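Side-chain contacts in Two-component insecticidal protein 16 kDa unit (Alcaligenes faecalis, PDB 5V3S), which forms the 16 kDa aegerolysin-family component of a binary insecticidal protein that kills corn rootworm, probably by acting together with a second, partner protein: residues 62-65 with 66-69; 88-92 with 93-97. All coordinates share one frame; numbering follows the deposited sequence.

Contact 1: 62-65 with 66-69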
ATOM      1  N   ILE A  62      -3.150  12.617  -3.954  1.00 11.57           N
ATOM      2  CA  ILE A  62      -3.911  12.268  -5.134  1.00 12.02           C
ATOM      3  C   ILE A  62      -2.987  11.543  -6.105  1.00 11.09           C
ATOM      4  O   ILE A  62      -1.974  12.077  -6.368  1.00 11.69           O
ATOM      5  CB  ILE A  62      -4.493  13.570  -5.784  1.00 13.64           C
ATOM      6  CG1 ILE A  62      -5.461  14.273  -4.801  1.00 15.82           C
ATOM      7  CG2 ILE A  62      -5.192  13.240  -7.152  1.00 15.99           C
ATOM      8  CD1 ILE A  62      -6.678  13.500  -4.456  1.00 18.33           C
ATOM      9  N   ILE A  63      -3.425  10.369  -6.636  1.00 11.16           N
ATOM     10  CA  ILE A  63      -2.800   9.669  -7.723  1.00 10.86           C
ATOM     11  C   ILE A  63      -3.541  10.010  -8.987  1.00 11.60           C
ATOM     12  O   ILE A  63      -4.657   9.618  -9.195  1.00 11.78           O
ATOM     13  CB  ILE A  63      -2.791   8.157  -7.544  1.00 10.80           C
ATOM     14  CG1 ILE A  63      -2.301   7.798  -6.122  1.00  9.65           C
ATOM     15  CG2 ILE A  63      -1.852   7.480  -8.560  1.00 11.76           C
ATOM     16  CD1 ILE A  63      -2.420   6.402  -5.775  1.00 10.28           C
ATOM     17  N   LYS A  64      -2.859  10.713  -9.866  1.00 11.74           N
ATOM     18  CA  LYS A  64      -3.477  11.080 -11.163  1.00 12.75           C
ATOM     19  C   LYS A  64      -3.558   9.968 -12.183  1.00 11.36           C
ATOM     20  O   LYS A  64      -2.739   9.081 -12.243  1.00 10.99           O
ATOM     21  CB  LYS A  64      -2.724  12.244 -11.735  1.00 14.60           C
ATOM     22  CG  LYS A  64      -3.010  13.465 -10.893  1.00 17.44           C
ATOM     23  CD  LYS A  64      -2.104  14.619 -11.265  1.00 22.08           C
ATOM     24  CE  LYS A  64      -2.743  15.360 -12.397  1.00 26.14           C
ATOM     25  NZ  LYS A  64      -1.723  16.253 -13.076  1.00 32.97           N
ATOM     26  N   ASP A  65      -4.520  10.086 -13.085  1.00 11.27           N
ATOM     27  CA  ASP A  65      -4.666   9.177 -14.162  1.00 11.79           C
ATOM     28  C   ASP A  65      -3.371   8.885 -14.868  1.00 11.84           C
ATOM     29  O   ASP A  65      -2.734   9.817 -15.329  1.00 12.18           O
ATOM     30  CB  ASP A  65      -5.690   9.791 -15.171  1.00 10.69           C
ATOM     31  CG  ASP A  65      -6.326   8.803 -16.060  1.00 12.53           C
ATOM     32  OD1 ASP A  65      -5.884   7.680 -16.333  1.00 13.07           O
ATOM     33  OD2 ASP A  65      -7.396   9.173 -16.607  1.00 13.03           O
ATOM     34  N   GLU A  66      -3.074   7.579 -15.043  1.00 13.19           N
ATOM     35  CA  GLU A  66      -1.864   7.024 -15.702  1.00 13.70           C
ATOM     36  C   GLU A  66      -0.571   7.308 -14.955  1.00 14.32           C
ATOM     37  O   GLU A  66       0.475   7.237 -15.568  1.00 14.62           O
ATOM     38  CB  GLU A  66      -1.728   7.396 -17.183  1.00 14.45           C
ATOM     39  CG  GLU A  66      -2.966   7.010 -18.036  1.00 13.58           C
ATOM     40  CD  GLU A  66      -2.894   7.558 -19.468  1.00 16.59           C
ATOM     41  OE1 GLU A  66      -1.941   8.245 -19.889  1.00 16.44           O
ATOM     42  OE2 GLU A  66      -3.853   7.294 -20.158  1.00 19.63           O
ATOM     43  N   ASP A  67      -0.675   7.673 -13.658  1.00 13.22           N
ATOM     44  CA  ASP A  67       0.458   7.793 -12.763  1.00 13.35           C
ATOM     45  C   ASP A  67       0.420   6.763 -11.650  1.00 11.34           C
ATOM     46  O   ASP A  67      -0.552   6.108 -11.405  1.00  8.83           O
ATOM     47  CB  ASP A  67       0.443   9.145 -12.055  1.00 16.88           C
ATOM     48  CG  ASP A  67       0.824  10.323 -12.947  1.00 22.59           C
ATOM     49  OD1 ASP A  67       1.322  10.155 -14.106  1.00 26.06           O
ATOM     50  OD2 ASP A  67       0.643  11.479 -12.467  1.00 29.37           O
ATOM     51  N   SER A  68       1.553   6.629 -10.970  1.00 13.99           N
ATOM     52  CA  SER A  68       1.534   5.792  -9.772  1.00 14.59           C
ATOM     53  C   SER A  68       2.036   6.602  -8.551  1.00 12.63           C
ATOM     54  O   SER A  68       2.608   7.695  -8.648  1.00 12.04           O
ATOM     55  CB  SER A  68       2.412   4.578  -9.944  1.00 16.09           C
ATOM     56  OG  SER A  68       3.809   4.928 -10.106  1.00 16.53           O
ATOM     57  N   TYR A  69       1.883   5.983  -7.408  1.00 11.72           N
ATOM     58  CA  TYR A  69       2.464   6.552  -6.144  1.00 11.57           C
ATOM     59  C   TYR A  69       2.872   5.350  -5.297  1.00 11.05           C
ATOM     60  O   TYR A  69       2.200   4.323  -5.384  1.00 10.92           O
ATOM     61  CB  TYR A  69       1.374   7.288  -5.432  1.00 12.71           C
ATOM     62  CG  TYR A  69       1.724   7.756  -4.048  1.00 13.49           C
ATOM     63  CD1 TYR A  69       2.620   8.832  -3.832  1.00 16.62           C
ATOM     64  CD2 TYR A  69       1.096   7.182  -2.922  1.00 14.14           C
ATOM     65  CE1 TYR A  69       2.871   9.323  -2.508  1.00 15.38           C
ATOM     66  CE2 TYR A  69       1.329   7.703  -1.622  1.00 14.46           C
ATOM     67  CZ  TYR A  69       2.238   8.718  -1.425  1.00 16.26           C
ATOM     68  OH  TYR A  69       2.495   9.167  -0.137  1.00 15.01           O
TER
HETATM   69  O   HOH W   1      -0.040  11.546  -9.822  1.00 15.60           O
HETATM   70  O   HOH W   2      -6.380   6.718 -19.016  1.00 18.16           O
HETATM   71  O   HOH W   3      -0.322  10.687 -16.333  1.00 25.60           O
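K64 and D67 close a type II beta turn in which N of D67 donates to O of K64 at 2.9 Å. The turn carries the chain from strand 62-63 of one sheet to strand 68-74 of the other, so it is a connection across the aegerolysin beta sandwich. E66 takes the third place of the turn with the positive phi (66°) that this turn type requires.

The carboxylate of D67 stands beside K64, its CG anti to the carbonyl carbon (chi1 -73°), and OD2 of D67 comes within 3.5 Å of CB of K64. A water accepts from N of K64 and donates to OD2 of D67; a second water donates to O of D65 and to OD1 of D67. Each carboxylate oxygen of D67 is thus tied by water to the backbone of 64-65, which should steady the group's rotation. The carboxylates of D65 and E66, like charges near each other, lie 4.3 Å apart (OD1 of D65 to OE2 of E66) with their planes 81° apart. OD1 of D65 accepts from N of N28, a bond that joins the turn to the loop after strand 19-27.

On the buried side, I63 reaches the returning chain with two branches and also packs on I24 and V26 of strand 19-27. CG2 of I63, anti to the backbone N, lies 3.4 Å from O of D67, while CG1 of I63 meets CB of Y69 at 3.8 Å.

Contact 2: 88-92 with 93-97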
ATOM      1  N   SER A  88      -6.382   3.049   2.508  1.00  9.19           N
ATOM      2  CA  SER A  88      -7.577   2.944   1.679  1.00  9.36           C
ATOM      3  C   SER A  88      -7.447   3.851   0.466  1.00  8.76           C
ATOM      4  O   SER A  88      -6.706   4.808   0.452  1.00 10.00           O
ATOM      5  CB  SER A  88      -8.894   3.225   2.444  1.00  9.70           C
ATOM      6  OG  SER A  88      -9.070   2.362   3.609  1.00 10.29           O
ATOM      7  N   LEU A  89      -8.107   3.464  -0.604  1.00  9.03           N
ATOM      8  CA  LEU A  89      -8.035   4.355  -1.800  1.00  9.67           C
ATOM      9  C   LEU A  89      -9.441   4.653  -2.186  1.00  8.98           C
ATOM     10  O   LEU A  89     -10.287   3.768  -2.233  1.00 10.18           O
ATOM     11  CB  LEU A  89      -7.435   3.686  -2.983  1.00 10.00           C
ATOM     12  CG  LEU A  89      -7.115   4.525  -4.201  1.00  9.91           C
ATOM     13  CD1 LEU A  89      -5.971   5.443  -3.996  1.00 11.64           C
ATOM     14  CD2 LEU A  89      -6.839   3.637  -5.377  1.00  9.97           C
ATOM     15  N   TYR A  90      -9.654   5.888  -2.556  1.00 10.39           N
ATOM     16  CA  TYR A  90     -10.979   6.380  -2.928  1.00 10.44           C
ATOM     17  C   TYR A  90     -10.941   6.950  -4.367  1.00 10.53           C
ATOM     18  O   TYR A  90      -9.879   7.335  -4.886  1.00  9.96           O
ATOM     19  CB  TYR A  90     -11.381   7.516  -2.006  1.00 11.47           C
ATOM     20  CG  TYR A  90     -11.550   7.095  -0.604  1.00 13.31           C
ATOM     21  CD1 TYR A  90     -10.435   6.900   0.205  1.00 13.09           C
ATOM     22  CD2 TYR A  90     -12.788   6.875  -0.079  1.00 16.41           C
ATOM     23  CE1 TYR A  90     -10.573   6.421   1.516  1.00 14.92           C
ATOM     24  CE2 TYR A  90     -12.928   6.403   1.223  1.00 16.00           C
ATOM     25  CZ  TYR A  90     -11.795   6.194   2.005  1.00 14.59           C
ATOM     26  OH  TYR A  90     -12.020   5.772   3.329  1.00 21.76           O
ATOM     27  N   ASP A  91     -12.116   7.024  -4.974  1.00 11.13           N
ATOM     28  CA  ASP A  91     -12.320   7.717  -6.285  1.00 11.10           C
ATOM     29  C   ASP A  91     -13.439   8.719  -5.938  1.00 11.48           C
ATOM     30  O   ASP A  91     -14.602   8.305  -5.778  1.00 10.99           O
ATOM     31  CB  ASP A  91     -12.802   6.743  -7.352  1.00 10.98           C
ATOM     32  CG  ASP A  91     -13.116   7.495  -8.734  1.00 12.71           C
ATOM     33  OD1 ASP A  91     -12.670   8.608  -8.838  1.00 11.39           O
ATOM     34  OD2 ASP A  91     -13.672   6.913  -9.671  1.00 13.64           O
ATOM     35  N   GLY A  92     -13.068   9.970  -5.655  1.00 14.16           N
ATOM     36  CA  GLY A  92     -14.035  10.929  -5.114  1.00 16.26           C
ATOM     37  C   GLY A  92     -14.472  10.479  -3.722  1.00 16.83           C
ATOM     38  O   GLY A  92     -13.635  10.163  -2.847  1.00 19.95           O
ATOM     39  N   ASP A  93     -15.766  10.360  -3.528  1.00 19.55           N
ATOM     40  CA  ASP A  93     -16.307   9.894  -2.243  1.00 24.84           C
ATOM     41  C   ASP A  93     -16.563   8.354  -2.212  1.00 20.27           C
ATOM     42  O   ASP A  93     -17.041   7.840  -1.240  1.00 23.98           O
ATOM     43  CB  ASP A  93     -17.612  10.612  -1.931  1.00 29.25           C
ATOM     44  CG  ASP A  93     -17.412  12.034  -1.548  1.00 32.82           C
ATOM     45  OD1 ASP A  93     -16.550  12.347  -0.628  1.00 30.86           O
ATOM     46  OD2 ASP A  93     -18.140  12.853  -2.179  1.00 34.94           O
ATOM     47  N   LYS A  94     -16.111   7.639  -3.223  1.00 18.74           N
ATOM     48  CA  LYS A  94     -16.374   6.219  -3.378  1.00 18.23           C
ATOM     49  C   LYS A  94     -15.130   5.452  -2.861  1.00 15.11           C
ATOM     50  O   LYS A  94     -14.008   5.663  -3.334  1.00 13.23           O
ATOM     51  CB  LYS A  94     -16.613   5.847  -4.821  1.00 23.56           C
ATOM     52  CG  LYS A  94     -17.763   6.602  -5.493  1.00 30.04           C
ATOM     53  CD  LYS A  94     -18.883   5.637  -5.850  1.00 34.51           C
ATOM     54  CE  LYS A  94     -18.716   5.021  -7.239  1.00 41.05           C
ATOM     55  NZ  LYS A  94     -20.037   4.562  -7.820  1.00 44.21           N
ATOM     56  N   LEU A  95     -15.339   4.558  -1.908  1.00 14.92           N
ATOM     57  CA  LEU A  95     -14.221   3.700  -1.440  1.00 11.82           C
ATOM     58  C   LEU A  95     -13.990   2.583  -2.491  1.00 12.74           C
ATOM     59  O   LEU A  95     -14.906   1.806  -2.768  1.00 13.42           O
ATOM     60  CB  LEU A  95     -14.598   3.105  -0.088  1.00 12.37           C
ATOM     61  CG  LEU A  95     -13.533   2.148   0.526  1.00 13.22           C
ATOM     62  CD1 LEU A  95     -12.221   2.803   0.756  1.00 12.88           C
ATOM     63  CD2 LEU A  95     -14.128   1.627   1.833  1.00 13.96           C
ATOM     64  N   VAL A  96     -12.756   2.489  -3.040  1.00 10.60           N
ATOM     65  CA  VAL A  96     -12.415   1.537  -4.053  1.00 10.47           C
ATOM     66  C   VAL A  96     -11.802   0.270  -3.411  1.00 11.65           C
ATOM     67  O   VAL A  96     -12.289  -0.833  -3.700  1.00 10.96           O
ATOM     68  CB  VAL A  96     -11.494   2.194  -5.052  1.00 11.75           C
ATOM     69  CG1 VAL A  96     -10.994   1.192  -6.092  1.00 12.56           C
ATOM     70  CG2 VAL A  96     -12.263   3.395  -5.652  1.00 11.66           C
ATOM     71  N   PHE A  97     -10.817   0.432  -2.546  1.00  9.79           N
ATOM     72  CA  PHE A  97     -10.192  -0.741  -1.788  1.00  9.15           C
ATOM     73  C   PHE A  97      -9.623  -0.348  -0.441  1.00  9.14           C
ATOM     74  O   PHE A  97      -9.418   0.801  -0.124  1.00 10.46           O
ATOM     75  CB  PHE A  97      -9.145  -1.550  -2.563  1.00  9.44           C
ATOM     76  CG  PHE A  97      -7.797  -0.863  -2.805  1.00  9.76           C
ATOM     77  CD1 PHE A  97      -6.849  -0.730  -1.835  1.00  9.56           C
ATOM     78  CD2 PHE A  97      -7.444  -0.400  -4.084  1.00  9.76           C
ATOM     79  CE1 PHE A  97      -5.603  -0.159  -2.099  1.00 10.29           C
ATOM     80  CE2 PHE A  97      -6.235   0.166  -4.343  1.00  9.99           C
ATOM     81  CZ  PHE A  97      -5.292   0.305  -3.334  1.00 10.83           C
TER
HETATM   82  O   HOH W   4     -13.558  11.116   0.236  1.00 40.96           O
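Y90 has CG anti to its carbonyl carbon (chi1 -65°) and L95 has CG anti to its backbone N (chi1 179°), which brings CD1 of L95 over one face of the phenol ring in a CH-pi contact. CD1 of L95 is 3.9 Å from the centroid of the Y90 ring, displaced toward the rim, with CZ of Y90 the nearest ring atom.

The two residues form a non-hydrogen-bonded pair in a beta hairpin. Its type II' turn, D91 to K94, has G92 at the second position with positive phi and is closed by bonds in both directions: N of D91 donates to O of K94 at 2.8 Å and N of K94 to O of D91 at 3.0 Å. Farther from the turn a classic beta bulge sets V96 and F97 opposite L89: O of L89 takes N of V96 at 2.9 Å and, weakly, N of F97 at 3.4 Å.

On the other face of the hairpin, CB of L89 lies over the F97 ring, 4.1 Å from its centroid. CD2 of L89 adds a contact to CE2 of F97 at 3.7 Å.

L89, V96 and F97 all pack on V142 of strand 136-144 in the opposing sheet. D91 is salt-bridged to K144 and hydrogen-bonded to Y121 and S29, while F97 also touches V123 of strand 121-126.

From the N terminus, residues 62-69 come first: contact 1 closes its turn where the chain leaves edge strand 62-63 of the five-stranded antiparallel sheet and enters strand 68-74 of the six-stranded mixed sheet. That strand is followed by strand 83-91, back in the five-stranded sheet, where contact 2 closes the hairpin with strand 94-103. The two loops are in series and neither nests in nor crosses the other. Strand 31-38 lies between strands 62-63 and 83-91, yet the contacts touch, with CD1 of I63 packed 4.1 Å from CD1 of L89. Contact 1 thus bridges the sheets through the backbone, whereas contact 2 joins neighbours within one.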